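Local atomic coordinates of pectinesterase (Sitophilus oryzae, PDB entry 4PMH), a protein that probably hydrolyses the methyl esters of plant cell-wall pectin, releasing methanol and leaving galacturonate units, as part of the digestion of plant cell walls by the rice weevil. Residues A[16-21]-A[313-318]; A[24-29]-A[266-271]; A[52-57]-A[67-72]; A[58-63]-A[127-132]; A[79-84]-A[114-119]. One frame throughout, in Å; residues are numbered along the deposited sequence.

Interaction 1 of 5, residues A[16-21]-A[313-318]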
# COMPACT_ATOMS: atom_id res chain seq x y z
N SER A 16 12.99 -12.16 22.04
CA SER A 16 13.85 -12.99 21.20
C SER A 16 13.30 -13.07 19.77
O SER A 16 14.01 -12.85 18.79
CB SER A 16 13.90 -14.40 21.82
OG SER A 16 14.86 -15.20 21.19
N GLU A 17 12.03 -13.41 19.67
CA GLU A 17 11.31 -13.37 18.39
C GLU A 17 11.44 -12.03 17.64
O GLU A 17 11.63 -12.01 16.41
CB GLU A 17 9.84 -13.69 18.65
CG GLU A 17 9.56 -15.16 18.90
CD GLU A 17 8.13 -15.42 19.33
OE1 GLU A 17 7.47 -14.47 19.79
OE2 GLU A 17 7.65 -16.58 19.27
N SER A 18 11.36 -10.92 18.38
CA SER A 18 11.48 -9.58 17.79
C SER A 18 12.76 -9.38 17.00
O SER A 18 12.76 -8.67 16.01
CB SER A 18 11.35 -8.47 18.85
OG SER A 18 12.52 -8.35 19.64
N ASN A 19 13.86 -10.03 17.43
CA ASN A 19 15.15 -9.89 16.72
C ASN A 19 15.13 -10.44 15.28
O ASN A 19 16.01 -10.11 14.48
CB ASN A 19 16.30 -10.55 17.52
CG ASN A 19 16.53 -9.92 18.88
OD1 ASN A 19 16.51 -10.62 19.91
ND2 ASN A 19 16.75 -8.62 18.90
N TYR A 20 14.14 -11.27 14.95
CA TYR A 20 14.03 -11.79 13.59
C TYR A 20 13.30 -10.82 12.67
O TYR A 20 13.20 -11.07 11.47
CB TYR A 20 13.33 -13.15 13.54
CG TYR A 20 13.82 -14.14 14.57
CD1 TYR A 20 15.19 -14.24 14.89
CD2 TYR A 20 12.92 -14.97 15.25
CE1 TYR A 20 15.63 -15.14 15.85
CE2 TYR A 20 13.36 -15.86 16.20
CZ TYR A 20 14.71 -15.96 16.50
OH TYR A 20 15.12 -16.86 17.47
N PHE A 21 12.77 -9.72 13.22
CA PHE A 21 11.93 -8.80 12.45
C PHE A 21 12.38 -7.38 12.63
O PHE A 21 12.01 -6.71 13.59
CB PHE A 21 10.48 -8.96 12.88
CG PHE A 21 9.98 -10.35 12.74
CD1 PHE A 21 9.66 -10.85 11.49
CD2 PHE A 21 9.89 -11.17 13.85
CE1 PHE A 21 9.19 -12.14 11.35
CE2 PHE A 21 9.44 -12.47 13.72
CZ PHE A 21 9.09 -12.96 12.47
N ILE A 313 3.72 -7.39 11.04
CA ILE A 313 4.24 -7.05 12.36
C ILE A 313 4.20 -5.53 12.56
O ILE A 313 4.70 -4.77 11.73
CB ILE A 313 5.65 -7.59 12.52
CG1 ILE A 313 5.56 -9.12 12.62
CG2 ILE A 313 6.33 -6.98 13.75
CD1 ILE A 313 6.90 -9.79 12.61
N ILE A 314 3.57 -5.11 13.66
CA ILE A 314 3.61 -3.70 14.09
C ILE A 314 4.50 -3.63 15.30
O ILE A 314 4.18 -4.19 16.35
CB ILE A 314 2.22 -3.16 14.40
CG1 ILE A 314 1.35 -3.23 13.15
CG2 ILE A 314 2.31 -1.72 14.89
CD1 ILE A 314 -0.13 -3.07 13.42
N LYS A 315 5.64 -2.96 15.14
CA LYS A 315 6.70 -2.92 16.16
C LYS A 315 7.06 -1.48 16.56
O LYS A 315 7.26 -0.64 15.68
CB LYS A 315 7.95 -3.57 15.58
CG LYS A 315 9.17 -3.55 16.49
CD LYS A 315 10.18 -4.57 15.99
CE LYS A 315 11.47 -4.58 16.81
NZ LYS A 315 12.44 -5.54 16.23
N GLU A 316 7.17 -1.22 17.86
CA GLU A 316 7.63 0.08 18.37
C GLU A 316 6.92 1.26 17.72
O GLU A 316 7.52 2.26 17.35
CB GLU A 316 9.17 0.14 18.31
CG GLU A 316 9.71 -0.95 19.22
CD GLU A 316 11.21 -1.07 19.27
OE1 GLU A 316 11.88 -0.27 18.61
OE2 GLU A 316 11.70 -1.96 20.00
N SER A 317 5.61 1.10 17.58
CA SER A 317 4.77 2.11 16.99
C SER A 317 3.76 2.64 18.01
O SER A 317 3.50 2.01 19.04
CB SER A 317 4.07 1.53 15.77
OG SER A 317 4.99 1.30 14.72
N THR A 318 3.22 3.80 17.69
CA THR A 318 2.17 4.42 18.47
C THR A 318 0.81 4.01 17.89
O THR A 318 0.53 4.23 16.72
CB THR A 318 2.32 5.95 18.42
OG1 THR A 318 3.57 6.32 19.05
CG2 THR A 318 1.17 6.63 19.12
O HOH W 1 14.16 -6.09 18.67

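Interaction 2 of 5, residues A[24-29]-A[266-271]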
# COMPACT_ATOMS: atom_id res chain seq x y z
N ALA A 24 16.36 -4.48 8.50
CA ALA A 24 17.40 -5.23 7.80
C ALA A 24 16.92 -6.61 7.37
O ALA A 24 17.28 -7.15 6.34
CB ALA A 24 18.62 -5.37 8.71
N THR A 25 16.09 -7.19 8.20
CA THR A 25 15.60 -8.50 8.02
C THR A 25 14.54 -8.53 6.90
O THR A 25 14.61 -9.35 5.96
CB THR A 25 15.18 -8.98 9.42
OG1 THR A 25 16.19 -9.87 9.93
CG2 THR A 25 13.90 -9.57 9.44
N TYR A 26 13.60 -7.59 6.95
CA TYR A 26 12.59 -7.43 5.88
C TYR A 26 13.19 -7.02 4.51
O TYR A 26 12.66 -7.36 3.44
CB TYR A 26 11.50 -6.45 6.35
CG TYR A 26 10.39 -7.09 7.15
CD1 TYR A 26 10.50 -7.31 8.52
CD2 TYR A 26 9.19 -7.44 6.53
CE1 TYR A 26 9.48 -7.91 9.24
CE2 TYR A 26 8.17 -8.04 7.24
CZ TYR A 26 8.32 -8.27 8.59
OH TYR A 26 7.30 -8.84 9.28
N LEU A 27 14.31 -6.30 4.54
CA LEU A 27 14.99 -5.86 3.33
C LEU A 27 15.64 -7.02 2.57
O LEU A 27 15.83 -6.93 1.36
CB LEU A 27 16.05 -4.80 3.66
CG LEU A 27 15.59 -3.36 3.91
CD1 LEU A 27 16.72 -2.56 4.55
CD2 LEU A 27 15.10 -2.72 2.62
N GLN A 28 15.98 -8.10 3.27
CA GLN A 28 16.41 -9.33 2.63
C GLN A 28 17.59 -9.09 1.70
O GLN A 28 17.64 -9.59 0.60
CB GLN A 28 15.24 -9.97 1.87
CG GLN A 28 14.09 -10.43 2.74
CD GLN A 28 12.83 -10.72 1.94
OE1 GLN A 28 12.75 -11.74 1.26
NE2 GLN A 28 11.85 -9.82 2.01
N GLY A 29 18.54 -8.28 2.15
CA GLY A 29 19.75 -8.02 1.37
C GLY A 29 19.68 -6.78 0.50
O GLY A 29 20.71 -6.28 0.04
N GLY A 266 6.11 -10.20 5.19
CA GLY A 266 5.01 -9.44 4.60
C GLY A 266 5.18 -7.98 4.93
O GLY A 266 6.12 -7.33 4.45
N TYR A 267 4.30 -7.46 5.77
CA TYR A 267 4.30 -6.03 6.10
C TYR A 267 4.99 -5.78 7.46
O TYR A 267 4.77 -6.50 8.42
CB TYR A 267 2.86 -5.50 6.10
CG TYR A 267 2.18 -5.43 4.74
CD1 TYR A 267 2.90 -5.49 3.55
CD2 TYR A 267 0.78 -5.27 4.66
CE1 TYR A 267 2.26 -5.37 2.31
CE2 TYR A 267 0.15 -5.15 3.44
CZ TYR A 267 0.90 -5.22 2.26
OH TYR A 267 0.27 -5.09 1.06
N PHE A 268 5.88 -4.79 7.50
CA PHE A 268 6.57 -4.39 8.72
C PHE A 268 6.32 -2.90 8.96
O PHE A 268 6.73 -2.04 8.16
CB PHE A 268 8.06 -4.64 8.57
CG PHE A 268 8.86 -4.42 9.82
CD1 PHE A 268 8.58 -5.09 10.98
CD2 PHE A 268 9.91 -3.55 9.80
CE1 PHE A 268 9.34 -4.89 12.13
CE2 PHE A 268 10.69 -3.34 10.93
CZ PHE A 268 10.40 -4.01 12.09
N VAL A 269 5.60 -2.63 10.04
CA VAL A 269 5.28 -1.27 10.47
C VAL A 269 6.13 -0.95 11.71
O VAL A 269 5.98 -1.61 12.75
CB VAL A 269 3.79 -1.16 10.79
CG1 VAL A 269 3.48 0.21 11.35
CG2 VAL A 269 2.94 -1.46 9.55
N TYR A 270 7.02 0.04 11.58
CA TYR A 270 8.05 0.33 12.58
C TYR A 270 8.19 1.84 12.84
O TYR A 270 8.27 2.63 11.91
CB TYR A 270 9.37 -0.21 12.06
CG TYR A 270 10.59 0.02 12.91
CD1 TYR A 270 10.68 -0.49 14.19
CD2 TYR A 270 11.70 0.68 12.39
CE1 TYR A 270 11.82 -0.32 14.96
CE2 TYR A 270 12.85 0.86 13.16
CZ TYR A 270 12.90 0.36 14.44
OH TYR A 270 14.02 0.54 15.22
N LYS A 271 8.23 2.24 14.12
CA LYS A 271 8.33 3.62 14.54
C LYS A 271 7.28 4.48 13.81
O LYS A 271 7.57 5.59 13.39
CB LYS A 271 9.72 4.17 14.28
CG LYS A 271 10.84 3.37 14.93
CD LYS A 271 10.80 3.50 16.43
CE LYS A 271 12.17 3.22 17.03
NZ LYS A 271 12.06 2.92 18.48

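Interaction 3 of 5, residues A[52-57]-A[67-72]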
# COMPACT_ATOMS: atom_id res chain seq x y z
N GLN A 52 2.52 11.67 -17.58
CA GLN A 52 2.77 10.49 -18.42
C GLN A 52 3.82 10.82 -19.47
O GLN A 52 4.70 10.02 -19.73
CB GLN A 52 1.48 9.98 -19.10
CG GLN A 52 1.63 8.56 -19.67
CD GLN A 52 2.03 7.55 -18.60
OE1 GLN A 52 1.38 7.45 -17.57
NE2 GLN A 52 3.14 6.85 -18.83
N ALA A 53 3.72 12.01 -20.08
CA ALA A 53 4.68 12.43 -21.11
C ALA A 53 6.12 12.48 -20.60
O ALA A 53 7.04 12.13 -21.32
CB ALA A 53 4.29 13.77 -21.72
N ALA A 54 6.31 12.91 -19.37
CA ALA A 54 7.65 12.95 -18.78
C ALA A 54 8.15 11.52 -18.52
O ALA A 54 9.30 11.21 -18.75
CB ALA A 54 7.66 13.75 -17.50
N VAL A 55 7.26 10.66 -18.01
CA VAL A 55 7.57 9.25 -17.72
C VAL A 55 7.99 8.56 -19.01
O VAL A 55 9.01 7.86 -19.05
CB VAL A 55 6.36 8.51 -17.08
CG1 VAL A 55 6.54 6.99 -17.11
CG2 VAL A 55 6.13 9.01 -15.66
N ASN A 56 7.22 8.82 -20.07
CA ASN A 56 7.45 8.23 -21.36
C ASN A 56 8.82 8.66 -21.88
O ASN A 56 9.57 7.84 -22.40
CB ASN A 56 6.40 8.69 -22.37
CG ASN A 56 5.04 8.05 -22.15
OD1 ASN A 56 4.89 7.10 -21.37
ND2 ASN A 56 4.04 8.55 -22.86
N ALA A 57 9.13 9.94 -21.76
CA ALA A 57 10.43 10.43 -22.24
C ALA A 57 11.59 9.72 -21.55
O ALA A 57 12.52 9.27 -22.22
CB ALA A 57 10.55 11.94 -22.05
N LYS A 67 16.96 8.54 -13.62
CA LYS A 67 16.42 9.77 -14.18
C LYS A 67 15.41 10.39 -13.21
O LYS A 67 14.65 9.67 -12.53
CB LYS A 67 15.74 9.49 -15.52
CG LYS A 67 16.68 9.06 -16.63
CD LYS A 67 17.53 10.24 -17.08
CE LYS A 67 18.73 9.79 -17.88
NZ LYS A 67 19.55 10.98 -18.20
N TYR A 68 15.41 11.72 -13.16
CA TYR A 68 14.65 12.49 -12.19
C TYR A 68 13.56 13.29 -12.89
O TYR A 68 13.84 14.15 -13.73
CB TYR A 68 15.57 13.41 -11.41
CG TYR A 68 16.50 12.65 -10.50
CD1 TYR A 68 17.72 12.14 -10.97
CD2 TYR A 68 16.16 12.39 -9.18
CE1 TYR A 68 18.57 11.43 -10.13
CE2 TYR A 68 17.00 11.68 -8.33
CZ TYR A 68 18.20 11.20 -8.81
OH TYR A 68 19.03 10.49 -7.97
N ILE A 69 12.33 12.96 -12.54
CA ILE A 69 11.17 13.62 -13.08
C ILE A 69 10.59 14.49 -11.98
O ILE A 69 10.07 13.98 -10.99
CB ILE A 69 10.09 12.61 -13.52
CG1 ILE A 69 10.60 11.84 -14.73
CG2 ILE A 69 8.79 13.34 -13.86
CD1 ILE A 69 9.94 10.52 -14.98
N LYS A 70 10.69 15.81 -12.18
CA LYS A 70 10.12 16.77 -11.25
C LYS A 70 8.72 17.17 -11.69
O LYS A 70 8.51 17.55 -12.84
CB LYS A 70 10.99 17.99 -11.18
CG LYS A 70 10.47 19.03 -10.22
CD LYS A 70 11.51 20.11 -9.96
CE LYS A 70 11.65 21.04 -11.14
NZ LYS A 70 12.37 22.29 -10.73
N ILE A 71 7.77 17.10 -10.76
CA ILE A 71 6.41 17.57 -11.04
C ILE A 71 6.16 18.88 -10.33
O ILE A 71 6.02 18.93 -9.10
CB ILE A 71 5.34 16.54 -10.59
CG1 ILE A 71 5.65 15.14 -11.16
CG2 ILE A 71 3.94 17.04 -10.97
CD1 ILE A 71 4.65 14.05 -10.81
N ASN A 72 6.06 19.96 -11.09
CA ASN A 72 5.78 21.25 -10.49
C ASN A 72 4.52 21.20 -9.65
O ASN A 72 3.56 20.49 -10.00
CB ASN A 72 5.65 22.34 -11.56
CG ASN A 72 6.98 22.85 -12.05
OD1 ASN A 72 8.03 22.50 -11.52
ND2 ASN A 72 6.95 23.70 -13.06

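Interaction 4 of 5, residues A[58-63]-A[127-132]. Unlike the reference sequence in segment 58-63: Ala61 (reference Thr).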
# COMPACT_ATOMS: atom_id res chain seq x y z
N ALA A 58 11.51 9.62 -20.23
CA ALA A 58 12.54 8.97 -19.42
C ALA A 58 12.69 7.47 -19.76
O ALA A 58 13.81 6.97 -19.91
CB ALA A 58 12.25 9.16 -17.94
N ILE A 59 11.57 6.77 -19.90
CA ILE A 59 11.61 5.35 -20.23
C ILE A 59 12.15 5.12 -21.64
O ILE A 59 13.05 4.28 -21.84
CB ILE A 59 10.23 4.70 -20.06
CG1 ILE A 59 9.86 4.70 -18.58
CG2 ILE A 59 10.23 3.28 -20.65
CD1 ILE A 59 8.52 4.07 -18.27
N ASN A 60 11.64 5.88 -22.61
CA ASN A 60 12.02 5.72 -24.01
C ASN A 60 13.51 6.03 -24.24
O ASN A 60 14.15 5.41 -25.08
CB ASN A 60 11.18 6.61 -24.93
CG ASN A 60 9.73 6.15 -25.04
OD1 ASN A 60 9.39 4.96 -24.91
ND2 ASN A 60 8.84 7.11 -25.26
N ALA A 61 14.07 6.93 -23.45
CA ALA A 61 15.48 7.30 -23.63
C ALA A 61 16.42 6.22 -23.15
O ALA A 61 17.59 6.24 -23.51
CB ALA A 61 15.79 8.61 -22.94
N GLY A 62 15.92 5.31 -22.32
CA GLY A 62 16.67 4.13 -21.94
C GLY A 62 17.85 4.46 -21.04
O GLY A 62 17.89 5.51 -20.43
N GLY A 63 18.82 3.55 -21.00
CA GLY A 63 19.99 3.73 -20.13
C GLY A 63 19.79 3.15 -18.74
O GLY A 63 18.69 2.71 -18.38
N ALA A 127 1.53 4.06 -29.79
CA ALA A 127 2.99 3.93 -29.82
C ALA A 127 3.69 4.07 -28.48
O ALA A 127 4.88 3.75 -28.38
CB ALA A 127 3.58 4.95 -30.79
N ASP A 128 2.99 4.56 -27.45
CA ASP A 128 3.62 4.88 -26.15
C ASP A 128 3.88 3.64 -25.24
O ASP A 128 3.10 2.69 -25.22
CB ASP A 128 2.77 5.90 -25.37
CG ASP A 128 2.61 7.24 -26.10
OD1 ASP A 128 3.48 7.60 -26.92
OD2 ASP A 128 1.62 7.98 -25.84
N PRO A 129 4.98 3.68 -24.46
CA PRO A 129 5.40 2.52 -23.67
C PRO A 129 4.39 1.98 -22.67
O PRO A 129 4.42 0.79 -22.40
CB PRO A 129 6.68 3.00 -22.97
CG PRO A 129 6.67 4.48 -23.08
CD PRO A 129 5.93 4.80 -24.33
N ALA A 130 3.49 2.80 -22.14
CA ALA A 130 2.45 2.30 -21.21
C ALA A 130 1.11 1.99 -21.88
O ALA A 130 0.09 1.77 -21.18
CB ALA A 130 2.24 3.27 -20.06
N TYR A 131 1.09 1.93 -23.21
CA TYR A 131 -0.18 1.78 -23.93
C TYR A 131 -0.86 0.45 -23.60
O TYR A 131 -2.09 0.40 -23.45
CB TYR A 131 0.03 1.93 -25.45
CG TYR A 131 -1.28 1.88 -26.21
CD1 TYR A 131 -2.09 3.00 -26.32
CD2 TYR A 131 -1.72 0.70 -26.78
CE1 TYR A 131 -3.30 2.94 -27.00
CE2 TYR A 131 -2.93 0.63 -27.46
CZ TYR A 131 -3.71 1.75 -27.56
OH TYR A 131 -4.90 1.70 -28.25
N SER A 132 -0.08 -0.62 -23.47
CA SER A 132 -0.64 -1.94 -23.16
C SER A 132 -1.34 -1.95 -21.80
O SER A 132 -2.41 -2.56 -21.65
CB SER A 132 0.43 -3.03 -23.24
OG SER A 132 1.58 -2.69 -22.46
O HOH W 2 6.28 8.21 -26.29

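Interaction 5 of 5, residues A[79-84]-A[114-119]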
# COMPACT_ATOMS: atom_id res chain seq x y z
N VAL A 79 -3.85 9.79 -14.56
CA VAL A 79 -3.08 8.65 -14.08
C VAL A 79 -1.60 8.81 -14.40
O VAL A 79 -1.22 9.63 -15.26
CB VAL A 79 -3.56 7.32 -14.69
CG1 VAL A 79 -4.96 6.98 -14.20
CG2 VAL A 79 -3.48 7.33 -16.21
N VAL A 80 -0.78 8.02 -13.72
CA VAL A 80 0.65 7.89 -14.01
C VAL A 80 0.97 6.40 -14.03
O VAL A 80 0.79 5.71 -13.02
CB VAL A 80 1.51 8.59 -12.94
CG1 VAL A 80 2.99 8.50 -13.29
CG2 VAL A 80 1.07 10.03 -12.77
N TYR A 81 1.38 5.90 -15.20
CA TYR A 81 1.64 4.49 -15.40
C TYR A 81 3.12 4.34 -15.67
O TYR A 81 3.65 4.95 -16.61
CB TYR A 81 0.87 3.93 -16.60
CG TYR A 81 -0.64 3.73 -16.44
CD1 TYR A 81 -1.28 3.96 -15.23
CD2 TYR A 81 -1.41 3.29 -17.51
CE1 TYR A 81 -2.65 3.78 -15.12
CE2 TYR A 81 -2.78 3.09 -17.40
CZ TYR A 81 -3.39 3.34 -16.20
OH TYR A 81 -4.75 3.16 -16.08
N ILE A 82 3.78 3.55 -14.83
CA ILE A 82 5.19 3.18 -15.05
C ILE A 82 5.24 1.73 -15.48
O ILE A 82 5.14 0.84 -14.65
CB ILE A 82 6.10 3.34 -13.81
CG1 ILE A 82 5.80 4.61 -13.02
CG2 ILE A 82 7.56 3.23 -14.23
CD1 ILE A 82 6.28 5.92 -13.60
N PRO A 83 5.37 1.46 -16.80
CA PRO A 83 5.51 0.10 -17.28
C PRO A 83 6.89 -0.46 -16.97
O PRO A 83 7.80 0.29 -16.66
CB PRO A 83 5.30 0.24 -18.79
CG PRO A 83 5.87 1.58 -19.08
CD PRO A 83 5.54 2.44 -17.89
N ASN A 84 7.05 -1.77 -17.08
CA ASN A 84 8.33 -2.41 -16.77
C ASN A 84 9.44 -1.82 -17.65
O ASN A 84 9.25 -1.65 -18.84
CB ASN A 84 8.25 -3.93 -16.96
CG ASN A 84 9.30 -4.69 -16.14
OD1 ASN A 84 10.26 -4.12 -15.62
ND2 ASN A 84 9.11 -5.99 -16.02
N SER A 114 -15.94 2.66 -20.68
CA SER A 114 -16.17 3.88 -21.46
C SER A 114 -15.78 5.14 -20.69
O SER A 114 -15.14 6.04 -21.23
CB SER A 114 -17.63 3.99 -21.92
OG SER A 114 -18.00 2.80 -22.58
N ALA A 115 -16.19 5.21 -19.42
CA ALA A 115 -15.88 6.34 -18.58
C ALA A 115 -14.36 6.44 -18.36
O ALA A 115 -13.80 7.55 -18.34
CB ALA A 115 -16.62 6.24 -17.26
N TYR A 116 -13.70 5.29 -18.22
CA TYR A 116 -12.24 5.25 -18.05
C TYR A 116 -11.56 5.83 -19.29
O TYR A 116 -10.65 6.65 -19.18
CB TYR A 116 -11.78 3.82 -17.78
CG TYR A 116 -10.29 3.57 -17.83
CD1 TYR A 116 -9.47 3.77 -16.71
CD2 TYR A 116 -9.70 3.11 -18.99
CE1 TYR A 116 -8.11 3.53 -16.77
CE2 TYR A 116 -8.34 2.86 -19.07
CZ TYR A 116 -7.54 3.07 -17.97
OH TYR A 116 -6.19 2.82 -18.09
N LYS A 117 -12.03 5.44 -20.47
CA LYS A 117 -11.49 5.99 -21.70
C LYS A 117 -11.65 7.49 -21.76
O LYS A 117 -10.71 8.21 -22.14
CB LYS A 117 -12.10 5.33 -22.93
CG LYS A 117 -11.65 3.90 -23.13
CD LYS A 117 -12.13 3.32 -24.46
CE LYS A 117 -11.29 3.82 -25.63
NZ LYS A 117 -11.86 3.37 -26.94
N SER A 118 -12.83 7.98 -21.42
CA SER A 118 -13.09 9.42 -21.45
C SER A 118 -12.19 10.14 -20.48
O SER A 118 -11.67 11.20 -20.79
CB SER A 118 -14.55 9.75 -21.12
OG SER A 118 -15.39 9.28 -22.15
N LEU A 119 -12.01 9.56 -19.31
CA LEU A 119 -11.23 10.20 -18.27
C LEU A 119 -9.72 10.24 -18.57
O LEU A 119 -9.09 11.27 -18.36
CB LEU A 119 -11.51 9.53 -16.92
CG LEU A 119 -11.05 10.27 -15.66
CD1 LEU A 119 -11.88 11.53 -15.44
CD2 LEU A 119 -11.14 9.34 -14.44

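Interaction 1 of 5, residues A[16-21]-A[313-318]
The side chain of Lys315 runs extended from its strand (chi1 177°, the chain extended beyond CG), which carries NZ across to the carbonyls of Phe21 and Ser18, while CG of Phe21 lies beside its own backbone N (chi1 -57°), turning the ring toward Ile313. The contact joins an N-terminal segment to strand 311-315 in the long parallel sheet of the right-handed parallel beta-helix, the fold of the pectinesterase family. Residues Ser18 to Phe21 form a type I beta turn, closed by Phe21 N bonding to Ser18 O at 3.0 Å, and the ammonium group of Lys315 grips both ends of it. NZ gives a hydrogen bond of 2.9 Å to Phe21 O, tilted 28° from the carbonyl plane, and a weak one of 3.2 Å to Ser18 O, which therefore accepts from two donors. Phe268 and Tyr359, from the strands beside 311-315, pack against the lysine side chain. A methionine in its place would probably leave Phe21 O and Ser18 O without their charged donor and the turn less firmly tied to the sheet. Next to this polar grip, Ile313 CD1 packs toward the Phe21 ring, though the modelled approach is too tight to be trusted in detail; CB of Tyr20 lies on the other side of the ring, offset toward the rim. A water completes the link on the polar side: it accepts from Lys315 NZ at 3.0 Å and donates to Ser18 OG, also at 3.0 Å, a hydroxyl that is further bonded to Ala15 O.

Interaction 2 of 5, residues A[24-29]-A[266-271]
Helix 23-27 passes over strand 267-270 with CA of Tyr26 7.3 Å from CA of Phe268, near enough for one aromatic layer between them. That layer is the Tyr26 ring. CB of Phe268 stands almost exactly above its middle, 3.4 Å from the centroid of the Tyr26 ring, in a CH-pi contact. The Phe268 phenyl swings away from its own backbone N (chi1 -173°) and lies near parallel to the tyrosine, planes 17° apart, but the two are offset so that little of either ring faces the other; their closest atoms are Tyr26 CE1 and Phe268 CD1 at 3.4 Å. Along the ring edge, Gly266 O approaches Tyr26 CE2 to 3.5 Å. The phenol oxygen is bonded to Gln311 OE1, which also takes the N-H of Gly266, and Tyr265 meets the Tyr26 ring edge-to-face. Where the helix ends, Gln28 NE2 returns a straight bond (164°) of 3.0 Å to Tyr26 O. A valine in place of Tyr26 would probably open a gap over Phe268 CB and leave Gln311 OE1 without its phenol partner. Beyond the strand, the neighbouring Tyr267 points to the other side of the sheet, its side chain about 7 Å from that of Trp292, inferred to bind substrate. Such a short helix laid against the outer face of a parallel sheet fits the parallel beta-helix of pectinesterases.

Interaction 3 of 5, residues A[52-57]-A[67-72]
Ile69 meets the helix with two of its branches. Its CG2 methyl touches CB of Ala54 at 3.8 Å, and its CD1 methyl reaches past it to the helix backbone, 3.8 Å from CA of Val55 and 3.9 Å from Ala54 O. CD1 also comes within 4.2 Å of Val55 CG2, the two side chains crossing at about a right angle. The branches divide in this way because CG1 of Ile69 lies beside its own backbone N (chi1 -68°), with the CD1 arm extended beyond it, while CG2 takes the place opposite the N. With only a methyl group, Ala54 lets the helix come close to the strand, Ala54 CA lying 6.7 Å from Ile69 CA. No hydrogen bond crosses; the side chains that meet are all aliphatic. Further out, polar side chains link the helix to its surroundings. Gln52 NE2 bonds Asn56 OD1 one turn on at 3.1 Å, nearly straight at 173°, although the donor comes from above the carbonyl plane rather than along a lone pair. Gln52 OE1 takes the backbone N-H of Tyr81, so this one buried amide joins the helix to strand 80-82. Helix 51-61 is the middle of a beta-alpha-beta unit between strands 42-44 and 67-71: Ala54 also rests on Val44, Ile69 on Ile91 of strand 89-93, and the helix covers the N-terminal end of the beta-helix.

Interaction 4 of 5, residues A[58-63]-A[127-132]
Pro129 fits its ring against Asn60 and Ile59 of helix 51-61, where the loop leading into helix 131-138 passes the last turn of the helix that covers the N-terminal end of the beta-helix. Pro129 is the second residue of a type I beta turn from Asp128 to Tyr131, and Ala130 follows it at the N-cap position of helix 131-138. Van der Waals contact makes up most of the interface. The Asn60 and Pro129 side chains cross at about a right angle, the amide lying at the CG-CD side of the ring, with Asn60 OD1 3.3 Å from Pro129 CG and Asn60 ND2 3.8 Å from Pro129 CD. CG of Asn60 lies beside its own backbone N (chi1 -70°), and this turns the amide to the loop. On the more sheltered side, the CG2 methyl of Ile59 lies 4.3 Å from Pro129 CB, and Asn56, one turn earlier, touches the same proline. Polar contact between the segments is indirect. One water donates to Asp128 OD1 at 2.9 Å and accepts a weak bond of 3.0 Å from Asn60 ND2, so the nitrogen, besides lying near Pro129 CD, has a water-bridged link to Asp128. The other carboxylate oxygen of Asp128 holds Asn125 N. Backbone bonding fixes the shape of the loop, with Tyr131 N reaching back over the turn to Asp128 O at 2.9 Å.

Interaction 5 of 5, residues A[79-84]-A[114-119]
A hydroxyl-to-hydroxyl hydrogen bond between two buried tyrosines, Tyr81 and Tyr116, ties strand 80-82 to helix 113-120, which lies outside the sheets. Tyr116 OH donates to Tyr81 OH, modelled at 2.5 Å, shorter than is usual, so the exact length is doubtful. The side chains come from opposite directions, one from the strand and one from the helix, and each hydroxyl lies in the plane of the other ring, at its edge: Tyr116 OH is 3.5 Å from Tyr81 CE2, and Tyr81 OH is 3.5 Å from Tyr116 CE1. There is thus no stacking, and almost the whole contact is the oxygen pair. Tyr116 can span the distance because its ring is carried out on the side opposite its backbone N (chi1 169°). The strand belongs to the short parallel sheet 80-82, 152-154, 181-183, 202-204 of the right-handed parallel beta-helix, where Val80 and Ile82 bond to the backbone of the next strand. The ring of Tyr81 is held by its neighbours: Val79 CG2 sits 3.8 Å above one face, offset toward the rim, and the ring of Phe124 meets it with planes at about 30°. Met133 and Ala130 also touch this tyrosine, and its backbone N-H goes to Gln52 OE1. On the helix side, Tyr116 packs on Cys137, whose sulfur is joined to Cys148 in a disulfide bond.

Overall arrangement
From the N terminus, residues 16-21 and then 24-29 open the two longest loops, which interactions 1 and 2 close on the adjacent strands 311-315 and 267-270, the second loop lying within the first. The other three contacts fall inside both and gather near the N-terminal end of the beta-helix. Interaction 3 closes a short loop at 67-72; interaction 4 starts from 58-63 on the same helix before that closure, so the two cross. Interaction 5 begins at 79-84, after interaction 3 has closed, and ends within the loop that 127-132 completes. Interactions 1 and 2 touch each other, as do 3, 4 and 5; the centres of interactions 1 and 3 are about 38 Å apart.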